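Local coordinates for protein mini spindles (Drosophila melanogaster, PDB 5VJC), which probably binds tubulin through its TOG domains and so promotes microtubule dynamics and mitotic spindle formation, at residues Ala185-Ile199 and Asp223-Val237. Residues are numbered along the deposited sequence; the frame is centred on the assembly and turned at random.
Sequences ARQRTECLDELTFLI and DNSVRNAALNCIVQV
A water gripped by three groups joins the two helices: it donates to Asp193 OD1 and to the carbonyl Ala229 O, and accepts from Thr196 OG1 at 2.7 Å. Asp193 starts out pointing away from helix 224-237, but its carboxylate swings back, OD1 coming to 3.4 Å from Ala229 CB, and so reaches the water. The single methyl of Ala229 suits this place, packing at 3.6 Å from its CB to Leu192 CB.

Near the N-terminal ends, Thr189 turns its hydroxyl back on its own helix. With OG1 anti to the carbonyl carbon (chi1 -55°), it donates to Ala185 O at 2.8 Å, while Thr189 N reaches that oxygen from the opposite face of its plane. The hydroxyl is thereby satisfied although Val226 CG2 presses against it, and the methyl CG2 faces Ser225 O and Ala229 CB. A glycine in place of Thr189 would probably open a gap beside Val226 and Ala229 and leave Ala185 O with one grip fewer.

Val226, branched at CB, is a knob among Ala185, Arg188, Thr189 and Leu192; its CG1 meets Leu192 CD1 at 3.8 Å. Arg188 borders this hole with the NH2 end of its guanidinium, which is itself held by Ser182 O and Asp221. Asp223 is the N-cap of helix 224-237: its OD1 accepts from Ser225 N at 3.0 Å. Farther along, slender Cys233 is the second knob, among Leu192, Leu195, Thr196 and Ile199, and Ile199 CD1 also reaches Val237 CG2.

The axes run nearly parallel, 15° apart at 8.4 Å, and Ile215 of the intervening helix 209-217 packs on Leu192 and Cys233: the side-by-side packing of every second helix, with the intervening one in the other layer, characteristic of a HEAT-repeat TOG domain.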
loop_
_atom_site.group_PDB
_atom_site.type_symbol
_atom_site.label_atom_id
_atom_site.label_comp_id
_atom_site.label_asym_id
_atom_site.label_seq_id
_atom_site.Cartn_x
_atom_site.Cartn_y
_atom_site.Cartn_z
ATOM N N ALA A 185 5.226 -15.817 5.271
ATOM C CA ALA A 185 5.376 -16.405 3.946
ATOM C C ALA A 185 4.266 -15.971 2.992
ATOM O O ALA A 185 4.511 -15.829 1.814
ATOM C CB ALA A 185 5.427 -17.934 4.030
ATOM N N ARG A 186 3.053 -15.766 3.495
ATOM C CA ARG A 186 1.983 -15.303 2.615
ATOM C C ARG A 186 2.276 -13.887 2.115
ATOM O O ARG A 186 1.988 -13.572 0.960
ATOM C CB ARG A 186 0.619 -15.332 3.309
ATOM C CG ARG A 186 -0.533 -15.169 2.313
ATOM C CD ARG A 186 -1.930 -15.289 2.953
ATOM N NE ARG A 186 -2.058 -16.406 3.891
ATOM C CZ ARG A 186 -2.051 -16.261 5.219
ATOM N NH1 ARG A 186 -1.925 -15.049 5.753
ATOM N NH2 ARG A 186 -2.169 -17.319 6.012
ATOM N N GLN A 187 2.829 -13.036 2.990
ATOM C CA GLN A 187 3.262 -11.700 2.579
ATOM C C GLN A 187 4.290 -11.795 1.461
ATOM O O GLN A 187 4.163 -11.112 0.444
ATOM C CB GLN A 187 3.851 -10.914 3.757
ATOM C CG GLN A 187 4.191 -9.472 3.438
ATOM C CD GLN A 187 2.959 -8.619 3.173
ATOM O OE1 GLN A 187 1.828 -9.076 3.331
ATOM N NE2 GLN A 187 3.178 -7.371 2.768
ATOM N N ARG A 188 5.301 -12.649 1.639
ATOM C CA ARG A 188 6.323 -12.804 0.593
ATOM C C ARG A 188 5.690 -13.300 -0.712
ATOM O O ARG A 188 5.968 -12.771 -1.789
ATOM C CB ARG A 188 7.445 -13.748 1.045
ATOM C CG ARG A 188 8.225 -13.229 2.261
ATOM C CD ARG A 188 9.563 -13.946 2.447
ATOM N NE ARG A 188 9.426 -15.379 2.686
ATOM C CZ ARG A 188 9.057 -15.911 3.849
ATOM N NH1 ARG A 188 8.779 -15.121 4.885
ATOM N NH2 ARG A 188 8.963 -17.232 3.988
ATOM N N THR A 189 4.798 -14.279 -0.608
ATOM C CA THR A 189 4.129 -14.820 -1.788
ATOM C C THR A 189 3.310 -13.766 -2.545
ATOM O O THR A 189 3.416 -13.654 -3.770
ATOM C CB THR A 189 3.206 -15.982 -1.419
ATOM O OG1 THR A 189 3.961 -16.967 -0.703
ATOM C CG2 THR A 189 2.594 -16.608 -2.670
ATOM N N GLU A 190 2.496 -13.002 -1.825
ATOM C CA GLU A 190 1.610 -12.039 -2.479
ATOM C C GLU A 190 2.394 -10.865 -3.057
ATOM O O GLU A 190 2.058 -10.352 -4.130
ATOM C CB GLU A 190 0.533 -11.541 -1.499
ATOM C CG GLU A 190 -0.490 -12.619 -1.096
ATOM C CD GLU A 190 -1.367 -13.081 -2.271
ATOM O OE1 GLU A 190 -1.338 -12.423 -3.331
ATOM O OE2 GLU A 190 -2.081 -14.096 -2.127
ATOM N N CYS A 191 3.465 -10.460 -2.377
ATOM C CA CYS A 191 4.312 -9.408 -2.921
ATOM C C CYS A 191 5.004 -9.896 -4.188
ATOM O O CYS A 191 5.079 -9.161 -5.170
ATOM C CB CYS A 191 5.333 -8.915 -1.885
ATOM S SG CYS A 191 4.588 -7.836 -0.616
ATOM N N LEU A 192 5.480 -11.140 -4.191
ATOM C CA LEU A 192 6.067 -11.689 -5.422
ATOM C C LEU A 192 5.085 -11.688 -6.611
ATOM O O LEU A 192 5.445 -11.244 -7.703
ATOM C CB LEU A 192 6.588 -13.104 -5.178
ATOM C CG LEU A 192 7.903 -13.165 -4.396
ATOM C CD1 LEU A 192 8.114 -14.564 -3.759
ATOM C CD2 LEU A 192 9.084 -12.753 -5.281
ATOM N N ASP A 193 3.855 -12.161 -6.396
ATOM C CA ASP A 193 2.802 -12.098 -7.419
ATOM C C ASP A 193 2.534 -10.647 -7.883
ATOM O O ASP A 193 2.274 -10.396 -9.061
ATOM C CB ASP A 193 1.487 -12.721 -6.901
ATOM C CG ASP A 193 1.559 -14.248 -6.755
ATOM O OD1 ASP A 193 2.542 -14.862 -7.216
ATOM O OD2 ASP A 193 0.621 -14.834 -6.171
ATOM N N GLU A 194 2.589 -9.694 -6.962
ATOM C CA GLU A 194 2.384 -8.303 -7.343
ATOM C C GLU A 194 3.550 -7.801 -8.191
ATOM O O GLU A 194 3.349 -7.085 -9.176
ATOM C CB GLU A 194 2.184 -7.425 -6.096
ATOM C CG GLU A 194 1.529 -6.070 -6.421
ATOM C CD GLU A 194 0.114 -6.208 -6.994
ATOM O OE1 GLU A 194 -0.493 -7.306 -6.908
ATOM O OE2 GLU A 194 -0.417 -5.202 -7.497
ATOM N N LEU A 195 4.773 -8.195 -7.839
ATOM C CA LEU A 195 5.919 -7.820 -8.654
ATOM C C LEU A 195 5.738 -8.334 -10.087
ATOM O O LEU A 195 6.037 -7.626 -11.051
ATOM C CB LEU A 195 7.223 -8.346 -8.046
ATOM C CG LEU A 195 7.609 -7.698 -6.696
ATOM C CD1 LEU A 195 8.680 -8.497 -5.945
ATOM C CD2 LEU A 195 8.048 -6.221 -6.874
ATOM N N THR A 196 5.219 -9.548 -10.212
ATOM C CA THR A 196 4.973 -10.151 -11.522
ATOM C C THR A 196 3.954 -9.311 -12.299
ATOM O O THR A 196 4.149 -9.022 -13.486
ATOM C CB THR A 196 4.465 -11.604 -11.392
ATOM O OG1 THR A 196 5.379 -12.368 -10.597
ATOM C CG2 THR A 196 4.298 -12.271 -12.777
ATOM N N PHE A 197 2.876 -8.907 -11.625
ATOM C CA PHE A 197 1.875 -8.063 -12.270
ATOM C C PHE A 197 2.498 -6.746 -12.745
ATOM O O PHE A 197 2.285 -6.307 -13.882
ATOM C CB PHE A 197 0.693 -7.792 -11.328
ATOM C CG PHE A 197 -0.194 -6.661 -11.787
ATOM C CD1 PHE A 197 -1.202 -6.887 -12.718
ATOM C CD2 PHE A 197 -0.005 -5.376 -11.308
ATOM C CE1 PHE A 197 -2.008 -5.839 -13.146
ATOM C CE2 PHE A 197 -0.810 -4.330 -11.732
ATOM C CZ PHE A 197 -1.816 -4.571 -12.647
ATOM N N LEU A 198 3.286 -6.122 -11.882
ATOM C CA LEU A 198 3.900 -4.840 -12.209
ATOM C C LEU A 198 4.906 -4.944 -13.358
ATOM O O LEU A 198 4.990 -4.052 -14.213
ATOM C CB LEU A 198 4.596 -4.262 -10.970
ATOM C CG LEU A 198 3.640 -3.764 -9.891
ATOM C CD1 LEU A 198 4.445 -3.373 -8.653
ATOM C CD2 LEU A 198 2.806 -2.592 -10.427
ATOM N N ILE A 199 5.683 -6.019 -13.364
ATOM C CA ILE A 199 6.667 -6.229 -14.435
ATOM C C ILE A 199 5.969 -6.506 -15.782
ATOM O O ILE A 199 6.366 -5.975 -16.801
ATOM C CB ILE A 199 7.624 -7.384 -14.089
ATOM C CG1 ILE A 199 8.507 -6.981 -12.904
ATOM C CG2 ILE A 199 8.519 -7.737 -15.289
ATOM C CD1 ILE A 199 9.338 -8.113 -12.377
ATOM N N ASP A 223 8.983 -22.582 1.964
ATOM C CA ASP A 223 7.549 -22.507 1.725
ATOM C C ASP A 223 7.278 -22.630 0.233
ATOM O O ASP A 223 7.753 -21.815 -0.568
ATOM C CB ASP A 223 6.976 -21.197 2.283
ATOM C CG ASP A 223 5.463 -21.170 2.270
ATOM O OD1 ASP A 223 4.878 -20.937 1.190
ATOM O OD2 ASP A 223 4.858 -21.379 3.343
ATOM N N ASN A 224 6.513 -23.652 -0.140
ATOM C CA ASN A 224 6.269 -23.957 -1.547
ATOM C C ASN A 224 5.514 -22.853 -2.298
ATOM O O ASN A 224 5.616 -22.747 -3.514
ATOM C CB ASN A 224 5.500 -25.277 -1.678
ATOM C CG ASN A 224 6.335 -26.495 -1.271
ATOM O OD1 ASN A 224 7.524 -26.580 -1.587
ATOM N ND2 ASN A 224 5.707 -27.447 -0.576
ATOM N N SER A 225 4.752 -22.035 -1.581
ATOM C CA SER A 225 4.007 -20.967 -2.241
ATOM C C SER A 225 4.931 -19.812 -2.605
ATOM O O SER A 225 4.760 -19.164 -3.640
ATOM C CB SER A 225 2.858 -20.480 -1.360
ATOM O OG SER A 225 1.818 -21.448 -1.324
ATOM N N VAL A 226 5.919 -19.565 -1.754
ATOM C CA VAL A 226 6.902 -18.535 -2.029
ATOM C C VAL A 226 7.773 -18.954 -3.216
ATOM O O VAL A 226 8.047 -18.154 -4.118
ATOM C CB VAL A 226 7.786 -18.253 -0.799
ATOM C CG1 VAL A 226 8.764 -17.138 -1.093
ATOM C CG2 VAL A 226 6.913 -17.885 0.420
ATOM N N ARG A 227 8.214 -20.210 -3.205
ATOM C CA ARG A 227 9.016 -20.731 -4.308
ATOM C C ARG A 227 8.284 -20.609 -5.651
ATOM O O ARG A 227 8.856 -20.106 -6.617
ATOM C CB ARG A 227 9.409 -22.200 -4.044
ATOM C CG ARG A 227 10.088 -22.892 -5.233
ATOM C CD ARG A 227 10.609 -24.292 -4.880
ATOM N NE ARG A 227 9.601 -25.117 -4.210
ATOM C CZ ARG A 227 8.662 -25.815 -4.843
ATOM N NH1 ARG A 227 8.593 -25.784 -6.168
ATOM N NH2 ARG A 227 7.784 -26.536 -4.148
ATOM N N ASN A 228 7.031 -21.071 -5.710
ATOM C CA ASN A 228 6.254 -21.003 -6.951
ATOM C C ASN A 228 6.039 -19.545 -7.403
ATOM O O ASN A 228 6.027 -19.257 -8.596
ATOM C CB ASN A 228 4.893 -21.716 -6.803
ATOM C CG ASN A 228 5.034 -23.230 -6.526
ATOM O OD1 ASN A 228 6.054 -23.845 -6.845
ATOM N ND2 ASN A 228 4.002 -23.824 -5.928
ATOM N N ALA A 229 5.894 -18.621 -6.457
ATOM C CA ALA A 229 5.687 -17.219 -6.825
ATOM C C ALA A 229 6.965 -16.587 -7.376
ATOM O O ALA A 229 6.916 -15.813 -8.332
ATOM C CB ALA A 229 5.169 -16.424 -5.626
ATOM N N ALA A 230 8.110 -16.917 -6.786
ATOM C CA ALA A 230 9.366 -16.340 -7.243
ATOM C C ALA A 230 9.717 -16.870 -8.641
ATOM O O ALA A 230 10.212 -16.123 -9.492
ATOM C CB ALA A 230 10.480 -16.632 -6.259
ATOM N N LEU A 231 9.448 -18.152 -8.862
ATOM C CA LEU A 231 9.670 -18.780 -10.164
ATOM C C LEU A 231 8.841 -18.117 -11.253
ATOM O O LEU A 231 9.365 -17.766 -12.303
ATOM C CB LEU A 231 9.341 -20.269 -10.108
ATOM C CG LEU A 231 10.328 -21.146 -9.335
ATOM C CD1 LEU A 231 9.781 -22.557 -9.181
ATOM C CD2 LEU A 231 11.682 -21.142 -10.035
ATOM N N ASN A 232 7.542 -17.967 -11.004
ATOM C CA ASN A 232 6.661 -17.297 -11.960
ATOM C C ASN A 232 7.144 -15.906 -12.267
ATOM O O ASN A 232 7.024 -15.429 -13.399
ATOM C CB ASN A 232 5.229 -17.245 -11.442
ATOM C CG ASN A 232 4.539 -18.574 -11.547
ATOM O OD1 ASN A 232 4.908 -19.408 -12.376
ATOM N ND2 ASN A 232 3.533 -18.790 -10.713
ATOM N N CYS A 233 7.732 -15.261 -11.267
ATOM C CA CYS A 233 8.174 -13.897 -11.449
ATOM C C CYS A 233 9.437 -13.838 -12.311
ATOM O O CYS A 233 9.554 -12.978 -13.184
ATOM C CB CYS A 233 8.408 -13.213 -10.100
ATOM S SG CYS A 233 8.687 -11.449 -10.296
ATOM N N ILE A 234 10.371 -14.755 -12.084
ATOM C CA ILE A 234 11.603 -14.772 -12.870
ATOM C C ILE A 234 11.298 -15.209 -14.305
ATOM O O ILE A 234 11.901 -14.699 -15.246
ATOM C CB ILE A 234 12.671 -15.690 -12.233
ATOM C CG1 ILE A 234 13.133 -15.087 -10.909
ATOM C CG2 ILE A 234 13.884 -15.852 -13.147
ATOM C CD1 ILE A 234 13.677 -13.674 -11.039
ATOM N N VAL A 235 10.338 -16.116 -14.461
ATOM C CA VAL A 235 9.886 -16.531 -15.786
ATOM C C VAL A 235 9.386 -15.327 -16.599
ATOM O O VAL A 235 9.740 -15.152 -17.766
ATOM C CB VAL A 235 8.760 -17.591 -15.695
ATOM C CG1 VAL A 235 7.997 -17.685 -17.009
ATOM C CG2 VAL A 235 9.332 -18.947 -15.306
ATOM N N GLN A 236 8.578 -14.487 -15.964
ATOM C CA GLN A 236 8.072 -13.293 -16.617
ATOM C C GLN A 236 9.228 -12.384 -16.977
ATOM O O GLN A 236 9.250 -11.775 -18.065
ATOM C CB GLN A 236 7.062 -12.580 -15.716
ATOM C CG GLN A 236 6.628 -11.236 -16.221
ATOM C CD GLN A 236 5.896 -11.318 -17.552
ATOM O OE1 GLN A 236 4.834 -11.930 -17.654
ATOM N NE2 GLN A 236 6.475 -10.713 -18.581
ATOM N N VAL A 237 10.211 -12.301 -16.085
ATOM C CA VAL A 237 11.403 -11.529 -16.397
ATOM C C VAL A 237 12.094 -12.159 -17.618
ATOM O O VAL A 237 12.608 -11.441 -18.482
ATOM C CB VAL A 237 12.375 -11.451 -15.201
ATOM C CG1 VAL A 237 13.663 -10.794 -15.607
ATOM C CG2 VAL A 237 11.742 -10.670 -14.045
HETATM O O HOH W 1 4.500 -14.499 -9.169
#